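Glycine cleavage system transcriptional repressor, putative (Vibrio cholerae, PDB 1U8S) probably acts as a cytoplasmic repressor of glycine cleavage system genes, using two ACT domains in each subunit of a dimer. Local coordinates at residues 5-10 with 61-66; 30-35 with 50-55; 108-113 with 163-168. One frame throughout, in Å; residues are numbered along the deposited sequence.

Contact 1. Residues 5-10 with 61-66; sequences QHLVIT and RVETTL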
loop_
_atom_site.group_PDB
_atom_site.type_symbol
_atom_site.label_atom_id
_atom_site.label_comp_id
_atom_site.label_asym_id
_atom_site.label_seq_id
_atom_site.Cartn_x
_atom_site.Cartn_y
_atom_site.Cartn_z
ATOM N N GLN B 5 -1.301 2.974 -22.303
ATOM C CA GLN B 5 -0.875 1.720 -21.681
ATOM C C GLN B 5 -0.598 1.844 -20.168
ATOM O O GLN B 5 -0.039 2.840 -19.700
ATOM C CB GLN B 5 0.373 1.197 -22.398
ATOM C CG GLN B 5 0.981 -0.037 -21.763
ATOM C CD GLN B 5 0.090 -1.260 -21.869
ATOM O OE1 GLN B 5 0.317 -2.266 -21.192
ATOM N NE2 GLN B 5 -0.919 -1.190 -22.730
ATOM N N HIS B 6 -0.992 0.821 -19.414
ATOM C CA HIS B 6 -0.815 0.813 -17.968
ATOM C C HIS B 6 0.307 -0.104 -17.530
ATOM O O HIS B 6 0.522 -1.159 -18.118
ATOM C CB HIS B 6 -2.103 0.375 -17.270
ATOM C CG HIS B 6 -3.261 1.294 -17.493
ATOM N ND1 HIS B 6 -3.755 1.578 -18.747
ATOM C CD2 HIS B 6 -4.045 1.967 -16.619
ATOM C CE1 HIS B 6 -4.797 2.384 -18.637
ATOM N NE2 HIS B 6 -4.994 2.635 -17.355
ATOM N N LEU B 7 1.003 0.300 -16.471
ATOM C CA LEU B 7 2.112 -0.471 -15.928
ATOM C C LEU B 7 2.015 -0.488 -14.407
ATOM O O LEU B 7 1.530 0.469 -13.794
ATOM C CB LEU B 7 3.444 0.162 -16.347
ATOM C CG LEU B 7 4.739 -0.497 -15.871
ATOM C CD1 LEU B 7 4.913 -1.837 -16.562
ATOM C CD2 LEU B 7 5.922 0.397 -16.186
ATOM N N VAL B 8 2.469 -1.582 -13.805
ATOM C CA VAL B 8 2.453 -1.719 -12.359
ATOM C C VAL B 8 3.885 -1.738 -11.864
ATOM O O VAL B 8 4.716 -2.493 -12.365
ATOM C CB VAL B 8 1.760 -3.018 -11.915
ATOM C CG1 VAL B 8 2.091 -3.301 -10.467
ATOM C CG2 VAL B 8 0.256 -2.888 -12.089
ATOM N N ILE B 9 4.174 -0.904 -10.876
ATOM C CA ILE B 9 5.521 -0.831 -10.337
ATOM C C ILE B 9 5.624 -1.218 -8.861
ATOM O O ILE B 9 4.777 -0.864 -8.041
ATOM C CB ILE B 9 6.108 0.585 -10.509
ATOM C CG1 ILE B 9 6.214 0.934 -11.995
ATOM C CG2 ILE B 9 7.485 0.662 -9.863
ATOM C CD1 ILE B 9 6.632 2.381 -12.250
ATOM N N THR B 10 6.682 -1.952 -8.547
ATOM C CA THR B 10 6.962 -2.385 -7.197
ATOM C C THR B 10 8.397 -1.975 -6.901
ATOM O O THR B 10 9.285 -2.179 -7.723
ATOM C CB THR B 10 6.826 -3.914 -7.061
ATOM O OG1 THR B 10 5.534 -4.228 -6.527
ATOM C CG2 THR B 10 7.896 -4.469 -6.146
ATOM N N ARG B 61 9.857 4.078 -21.862
ATOM C CA ARG B 61 10.819 5.009 -21.281
ATOM C C ARG B 61 10.938 4.747 -19.793
ATOM O O ARG B 61 12.028 4.821 -19.232
ATOM C CB ARG B 61 10.378 6.453 -21.492
ATOM C CG ARG B 61 11.225 7.465 -20.728
ATOM C CD ARG B 61 12.616 7.620 -21.331
ATOM N NE ARG B 61 13.476 8.485 -20.519
ATOM C CZ ARG B 61 14.583 9.072 -20.969
ATOM N NH1 ARG B 61 14.962 8.889 -22.229
ATOM N NH2 ARG B 61 15.314 9.841 -20.164
ATOM N N VAL B 62 9.808 4.445 -19.161
ATOM C CA VAL B 62 9.774 4.162 -17.731
ATOM C C VAL B 62 10.315 2.760 -17.460
ATOM O O VAL B 62 11.012 2.536 -16.469
ATOM C CB VAL B 62 8.335 4.256 -17.168
ATOM C CG1 VAL B 62 8.327 3.938 -15.685
ATOM C CG2 VAL B 62 7.781 5.637 -17.408
ATOM N N GLU B 63 9.995 1.818 -18.342
ATOM C CA GLU B 63 10.454 0.443 -18.179
ATOM C C GLU B 63 11.968 0.352 -18.328
ATOM O O GLU B 63 12.597 -0.566 -17.798
ATOM C CB GLU B 63 9.781 -0.471 -19.207
ATOM C CG GLU B 63 8.264 -0.508 -19.116
ATOM C CD GLU B 63 7.637 -1.403 -20.173
ATOM O OE1 GLU B 63 7.898 -1.178 -21.377
ATOM O OE2 GLU B 63 6.882 -2.330 -19.801
ATOM N N THR B 64 12.557 1.303 -19.045
ATOM C CA THR B 64 13.997 1.279 -19.224
ATOM C C THR B 64 14.729 2.024 -18.123
ATOM O O THR B 64 15.574 1.448 -17.439
ATOM C CB THR B 64 14.422 1.889 -20.564
ATOM O OG1 THR B 64 13.780 1.194 -21.640
ATOM C CG2 THR B 64 15.934 1.778 -20.724
ATOM N N THR B 65 14.399 3.300 -17.946
ATOM C CA THR B 65 15.061 4.136 -16.943
ATOM C C THR B 65 14.917 3.734 -15.467
ATOM O O THR B 65 15.852 3.917 -14.686
ATOM C CB THR B 65 14.615 5.600 -17.088
ATOM O OG1 THR B 65 13.199 5.692 -16.901
ATOM C CG2 THR B 65 14.966 6.117 -18.468
ATOM N N LEU B 66 13.763 3.185 -15.089
ATOM C CA LEU B 66 13.507 2.789 -13.704
ATOM C C LEU B 66 14.539 1.836 -13.097
ATOM O O LEU B 66 15.012 2.053 -11.987
ATOM C CB LEU B 66 12.109 2.164 -13.581
ATOM C CG LEU B 66 11.530 1.977 -12.169
ATOM C CD1 LEU B 66 11.301 3.339 -11.536
ATOM C CD2 LEU B 66 10.219 1.207 -12.238
#
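Strand 5-10 and helix segment 61-66 run nearly parallel, at 22° between their N-to-C directions, with short axes 10.7 Å apart. No hydrogen bond joins them, so side chains fill the gap. L7 and I9 both point at the helix from one face of the strand. V62 and L66 point back at them, one helical turn apart. I9 and L66 meet tip to tip. I9 CG2 lies 3.7 Å from L66 CD2, and I9 CD1 is 3.8 Å from the same methyl. CG1 of I9 sits beside its backbone N (chi1 -62°), and chi2 is extended, so CD1 reaches on to V62 as well. I9 CD1 and V62 CG1 are 4.1 Å apart, where the two side chains meet at an angle. L7 holds its CG anti to the backbone N (chi1 180°). This carries its two methyls to the stem and carboxylate of E63. L7 CD2 lies 3.9 Å from E63 CG, and L7 CD1 is 3.8 Å from E63 OE2. The stem of E63 thus adds to the apolar layer. Its other carboxylate oxygen, OE1, forms a salt bridge with R81 on strand 76-82. Within the helix, R61 O accepts two bonds, from T65 N and T65 OG1. The hydroxyl bond, T65 OG1 to R61 O, is 2.8 Å long, lies in the carbonyl plane and uses a lone pair. I52 of the neighbouring strand touches L7, I9 and V62, and M79 touches L66. Strand 5-14 runs between the parallel strands 45-54 and 76-82, which helix 56-71 connects. The contact packs the middle strand against the crossover helix of a split beta-alpha-beta unit, as expected in the ferredoxin-like beta-alpha-beta-beta-alpha-beta fold of the ACT domain.

Contact 2. Residues 30-35 with 50-55; sequences AGCNII and MLISGS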
loop_
_atom_site.group_PDB
_atom_site.type_symbol
_atom_site.label_atom_id
_atom_site.label_comp_id
_atom_site.label_asym_id
_atom_site.label_seq_id
_atom_site.Cartn_x
_atom_site.Cartn_y
_atom_site.Cartn_z
ATOM N N ALA B 30 8.521 11.229 -17.354
ATOM C CA ALA B 30 8.577 10.286 -18.468
ATOM C C ALA B 30 7.329 10.442 -19.334
ATOM O O ALA B 30 7.224 9.844 -20.405
ATOM C CB ALA B 30 8.674 8.858 -17.947
ATOM N N GLY B 31 6.383 11.246 -18.853
ATOM C CA GLY B 31 5.153 11.484 -19.587
ATOM C C GLY B 31 3.975 10.674 -19.080
ATOM O O GLY B 31 2.850 10.835 -19.553
ATOM N N CYS B 32 4.225 9.806 -18.108
ATOM C CA CYS B 32 3.168 8.970 -17.570
ATOM C C CYS B 32 2.370 9.625 -16.453
ATOM O O CYS B 32 2.795 10.606 -15.845
ATOM C CB CYS B 32 3.757 7.659 -17.070
ATOM S SG CYS B 32 4.687 6.775 -18.323
ATOM N N ASN B 33 1.193 9.070 -16.202
ATOM C CA ASN B 33 0.318 9.555 -15.158
ATOM C C ASN B 33 0.371 8.541 -14.041
ATOM O O ASN B 33 0.587 7.353 -14.287
ATOM C CB ASN B 33 -1.113 9.645 -15.667
ATOM C CG ASN B 33 -1.288 10.724 -16.694
ATOM O OD1 ASN B 33 -1.325 11.911 -16.361
ATOM N ND2 ASN B 33 -1.380 10.329 -17.960
ATOM N N ILE B 34 0.192 9.006 -12.810
ATOM C CA ILE B 34 0.173 8.104 -11.678
ATOM C C ILE B 34 -1.296 7.947 -11.308
ATOM O O ILE B 34 -1.910 8.865 -10.758
ATOM C CB ILE B 34 0.952 8.672 -10.491
ATOM C CG1 ILE B 34 2.408 8.897 -10.905
ATOM C CG2 ILE B 34 0.900 7.695 -9.323
ATOM C CD1 ILE B 34 3.232 9.606 -9.866
ATOM N N ILE B 35 -1.855 6.786 -11.644
ATOM C CA ILE B 35 -3.255 6.483 -11.362
ATOM C C ILE B 35 -3.499 6.358 -9.865
ATOM O O ILE B 35 -4.459 6.922 -9.323
ATOM C CB ILE B 35 -3.678 5.153 -12.019
ATOM C CG1 ILE B 35 -3.463 5.225 -13.537
ATOM C CG2 ILE B 35 -5.123 4.838 -11.670
ATOM C CD1 ILE B 35 -4.300 6.278 -14.236
ATOM N N MET B 50 2.718 0.877 -7.219
ATOM C CA MET B 50 2.282 1.967 -8.079
ATOM C C MET B 50 1.752 1.504 -9.425
ATOM O O MET B 50 2.196 0.497 -9.967
ATOM C CB MET B 50 3.421 2.972 -8.275
ATOM C CG MET B 50 3.018 4.241 -8.992
ATOM S SD MET B 50 4.413 5.387 -9.211
ATOM C CE MET B 50 4.364 6.314 -7.654
ATOM N N LEU B 51 0.782 2.252 -9.940
ATOM C CA LEU B 51 0.142 1.977 -11.222
ATOM C C LEU B 51 0.193 3.241 -12.065
ATOM O O LEU B 51 -0.384 4.261 -11.705
ATOM C CB LEU B 51 -1.319 1.570 -11.009
ATOM C CG LEU B 51 -2.136 1.516 -12.298
ATOM C CD1 LEU B 51 -1.524 0.472 -13.210
ATOM C CD2 LEU B 51 -3.596 1.209 -11.998
ATOM N N ILE B 52 0.883 3.172 -13.192
ATOM C CA ILE B 52 1.001 4.333 -14.050
ATOM C C ILE B 52 0.450 4.004 -15.423
ATOM O O ILE B 52 0.235 2.845 -15.756
ATOM C CB ILE B 52 2.486 4.782 -14.196
ATOM C CG1 ILE B 52 3.297 3.687 -14.888
ATOM C CG2 ILE B 52 3.094 5.071 -12.817
ATOM C CD1 ILE B 52 4.754 4.062 -15.117
ATOM N N SER B 53 0.214 5.040 -16.216
ATOM C CA SER B 53 -0.297 4.870 -17.565
ATOM C C SER B 53 0.411 5.889 -18.447
ATOM O O SER B 53 0.862 6.926 -17.971
ATOM C CB SER B 53 -1.804 5.112 -17.599
ATOM O OG SER B 53 -2.094 6.466 -17.303
ATOM N N GLY B 54 0.518 5.582 -19.732
ATOM C CA GLY B 54 1.163 6.494 -20.656
ATOM C C GLY B 54 1.133 5.894 -22.040
ATOM O O GLY B 54 0.513 4.854 -22.255
ATOM N N SER B 55 1.792 6.543 -22.987
ATOM C CA SER B 55 1.824 6.021 -24.344
ATOM C C SER B 55 2.731 4.799 -24.311
ATOM O O SER B 55 3.453 4.581 -23.334
ATOM C CB SER B 55 2.416 7.054 -25.301
ATOM O OG SER B 55 3.802 7.202 -25.047
HETATM O O HOH W 1 1.915 9.291 -22.165
#
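N33 O is gripped by one hydrogen bond, from S53 N, and by a weak CA-H...O contact from I52. The hydrogen bond lies in the carbonyl plane, with S53 N 3.0 Å from N33 O. In the weak contact, I52 CA is 3.1 Å from N33 O. N33 N returns a straighter bond to S53 O, 2.8 Å long with 163° at the hydrogen. N33 and S53 are thus an antiparallel hydrogen-bonded pair, and I34 with I52 is the non-hydrogen-bonded pair beside it. I35 N adds a bond to L51 O, nearly along the C=O axis. I34 meets M50 at an angle, I34 CG2 being 4.1 Å from M50 CG. I35 lies alongside L51, with I35 CB 3.9 Å from L51 CD2. C32 SG, turned beside its own backbone N (chi1 -56°), rests 4.2 Å from I52 CD1. G31 closes the preceding helix in a Schellman motif, and a water links G31 O to S55 N. S55 is the N-cap of the next helix, its OG bonded to N58 N. This beta hairpin has helices 19-28 and 56-71 over the face of I34 and I52. Strand 5-14 flanks strand 45-54. At the outer side of strand 33-42, N33 OD1 accepts from T128 N of the second subunit.

Contact 3. Residues 108-113 with 163-168; sequences EKFTQF and DALCTA
L165 lays its CD2 methyl between two phenylalanines, F110 and F113, of the other helix. The pair of helices belongs to the second ACT domain, where both pack on one antiparallel sheet with strand order 2-3-1-4. Segments 108-113 and 163-168 run nearly antiparallel, at 157°, and no hydrogen bond joins them. L165 carries its CG anti to the backbone N (chi1 -178°), which sends the branch toward helix 107-116. L165 CD2 is 3.6 Å from both F113 CB and F113 CD1. L165 and F113 pass side by side, pointing opposite ways. The same L165 CD2 lies 3.7 Å from F110 CE1, where the two side chains meet at an angle. One methyl thus engages both rings, which come from successive turns of their helix. F110 CG sits beside its backbone N (chi1 -76°), so the ring leans over to the partner helix. On its sheet side, I143 and I145 of strand 141-149 touch the ring. F162 of helix 155-168 touches both F110 and F113, extending the apolar seam by one turn. On the outer side, T167 OG1 bonds to D163 O, which also accepts from T167 N. C166 completes the contact as a sulfur-aromatic partner of F110. Its SG approaches the ring obliquely and stands 4.1 Å from both F110 CE1 and F110 CZ.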
loop_
_atom_site.group_PDB
_atom_site.type_symbol
_atom_site.label_atom_id
_atom_site.label_comp_id
_atom_site.label_asym_id
_atom_site.label_seq_id
_atom_site.Cartn_x
_atom_site.Cartn_y
_atom_site.Cartn_z
ATOM N N GLU B 108 -6.512 -16.888 7.021
ATOM C CA GLU B 108 -7.067 -17.117 5.687
ATOM C C GLU B 108 -8.584 -17.320 5.688
ATOM O O GLU B 108 -9.232 -17.243 4.641
ATOM C CB GLU B 108 -6.365 -18.302 5.016
ATOM C CG GLU B 108 -6.240 -19.520 5.901
ATOM C CD GLU B 108 -4.821 -19.737 6.403
ATOM O OE1 GLU B 108 -4.254 -18.806 7.025
ATOM O OE2 GLU B 108 -4.280 -20.846 6.175
ATOM N N LYS B 109 -9.143 -17.582 6.865
ATOM C CA LYS B 109 -10.588 -17.748 7.017
ATOM C C LYS B 109 -11.197 -16.359 6.848
ATOM O O LYS B 109 -12.229 -16.182 6.206
ATOM C CB LYS B 109 -10.912 -18.281 8.416
ATOM C CG LYS B 109 -10.556 -19.743 8.620
ATOM C CD LYS B 109 -11.784 -20.630 8.465
ATOM C CE LYS B 109 -11.395 -22.075 8.249
ATOM N NZ LYS B 109 -10.258 -22.424 9.133
ATOM N N PHE B 110 -10.524 -15.367 7.420
ATOM C CA PHE B 110 -10.988 -13.994 7.352
ATOM C C PHE B 110 -10.737 -13.315 6.027
ATOM O O PHE B 110 -11.530 -12.473 5.622
ATOM C CB PHE B 110 -10.425 -13.209 8.528
ATOM C CG PHE B 110 -11.134 -13.521 9.819
ATOM C CD1 PHE B 110 -12.423 -13.030 10.052
ATOM C CD2 PHE B 110 -10.576 -14.395 10.750
ATOM C CE1 PHE B 110 -13.143 -13.409 11.176
ATOM C CE2 PHE B 110 -11.294 -14.780 11.885
ATOM C CZ PHE B 110 -12.580 -14.286 12.096
ATOM N N THR B 111 -9.668 -13.684 5.329
ATOM C CA THR B 111 -9.426 -13.093 4.029
ATOM C C THR B 111 -10.467 -13.708 3.108
ATOM O O THR B 111 -11.038 -13.031 2.260
ATOM C CB THR B 111 -7.986 -13.379 3.495
ATOM O OG1 THR B 111 -7.778 -14.787 3.351
ATOM C CG2 THR B 111 -6.948 -12.805 4.443
ATOM N N GLN B 112 -10.735 -14.997 3.294
ATOM C CA GLN B 112 -11.736 -15.677 2.473
ATOM C C GLN B 112 -13.104 -15.013 2.675
ATOM O O GLN B 112 -13.899 -14.895 1.738
ATOM C CB GLN B 112 -11.799 -17.158 2.852
ATOM C CG GLN B 112 -12.693 -18.032 1.975
ATOM C CD GLN B 112 -12.220 -18.146 0.518
ATOM O OE1 GLN B 112 -12.391 -19.200 -0.117
ATOM N NE2 GLN B 112 -11.643 -17.065 -0.022
ATOM N N PHE B 113 -13.373 -14.576 3.901
ATOM C CA PHE B 113 -14.632 -13.913 4.224
ATOM C C PHE B 113 -14.852 -12.723 3.297
ATOM O O PHE B 113 -15.975 -12.473 2.850
ATOM C CB PHE B 113 -14.604 -13.423 5.671
ATOM C CG PHE B 113 -15.797 -12.588 6.060
ATOM C CD1 PHE B 113 -17.031 -13.182 6.308
ATOM C CD2 PHE B 113 -15.680 -11.206 6.183
ATOM C CE1 PHE B 113 -18.129 -12.421 6.675
ATOM C CE2 PHE B 113 -16.774 -10.423 6.551
ATOM C CZ PHE B 113 -18.002 -11.033 6.799
ATOM N N ASP B 163 -20.046 -11.328 12.358
ATOM C CA ASP B 163 -20.286 -11.794 13.724
ATOM C C ASP B 163 -20.559 -13.295 13.732
ATOM O O ASP B 163 -20.103 -14.012 14.632
ATOM C CB ASP B 163 -21.471 -11.060 14.361
ATOM C CG ASP B 163 -21.152 -9.614 14.703
ATOM O OD1 ASP B 163 -19.960 -9.311 14.946
ATOM O OD2 ASP B 163 -22.096 -8.787 14.748
ATOM N N ALA B 164 -21.316 -13.757 12.737
ATOM C CA ALA B 164 -21.631 -15.182 12.602
ATOM C C ALA B 164 -20.334 -15.972 12.415
ATOM O O ALA B 164 -20.126 -16.995 13.070
ATOM C CB ALA B 164 -22.540 -15.409 11.411
ATOM N N LEU B 165 -19.466 -15.500 11.521
ATOM C CA LEU B 165 -18.207 -16.180 11.285
ATOM C C LEU B 165 -17.462 -16.268 12.619
ATOM O O LEU B 165 -17.034 -17.358 13.034
ATOM C CB LEU B 165 -17.382 -15.411 10.259
ATOM C CG LEU B 165 -16.033 -16.021 9.861
ATOM C CD1 LEU B 165 -16.223 -17.456 9.382
ATOM C CD2 LEU B 165 -15.401 -15.165 8.763
ATOM N N CYS B 166 -17.326 -15.124 13.293
ATOM C CA CYS B 166 -16.660 -15.066 14.591
ATOM C C CYS B 166 -17.303 -16.036 15.586
ATOM O O CYS B 166 -16.607 -16.646 16.386
ATOM C CB CYS B 166 -16.685 -13.642 15.160
ATOM S SG CYS B 166 -15.517 -12.474 14.370
ATOM N N THR B 167 -18.620 -16.185 15.555
ATOM C CA THR B 167 -19.245 -17.136 16.467
ATOM C C THR B 167 -18.840 -18.537 16.045
ATOM O O THR B 167 -18.434 -19.354 16.868
ATOM C CB THR B 167 -20.792 -17.065 16.443
ATOM O OG1 THR B 167 -21.210 -15.808 16.961
ATOM C CG2 THR B 167 -21.397 -18.169 17.297
ATOM N N ALA B 168 -18.964 -18.800 14.753
ATOM C CA ALA B 168 -18.605 -20.095 14.185
ATOM C C ALA B 168 -17.177 -20.536 14.496
ATOM O O ALA B 168 -16.933 -21.710 14.773
ATOM C CB ALA B 168 -18.801 -20.063 12.677
#

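Contacts 1 and 2 belong to the same ACT domain and touch, with centres 8 Å apart. Along the chain, contact 2 is nested within the loop that contact 1 closes. Strands 5-14 and 45-54 are neighbours in one sheet. I9 N and M50 O, 2.6 Å apart, are a probable hydrogen bond between them, and V62 CG2 packs on A30 CB at 3.4 Å. Contact 3 comes later in the chain, in the second ACT domain, on the opposite side of the chain's centre. Its centre is about 38 Å from each of the others. All three border the second subunit: T10 hydrogen-bonds to its T10, and E108 forms a salt bridge with its R25.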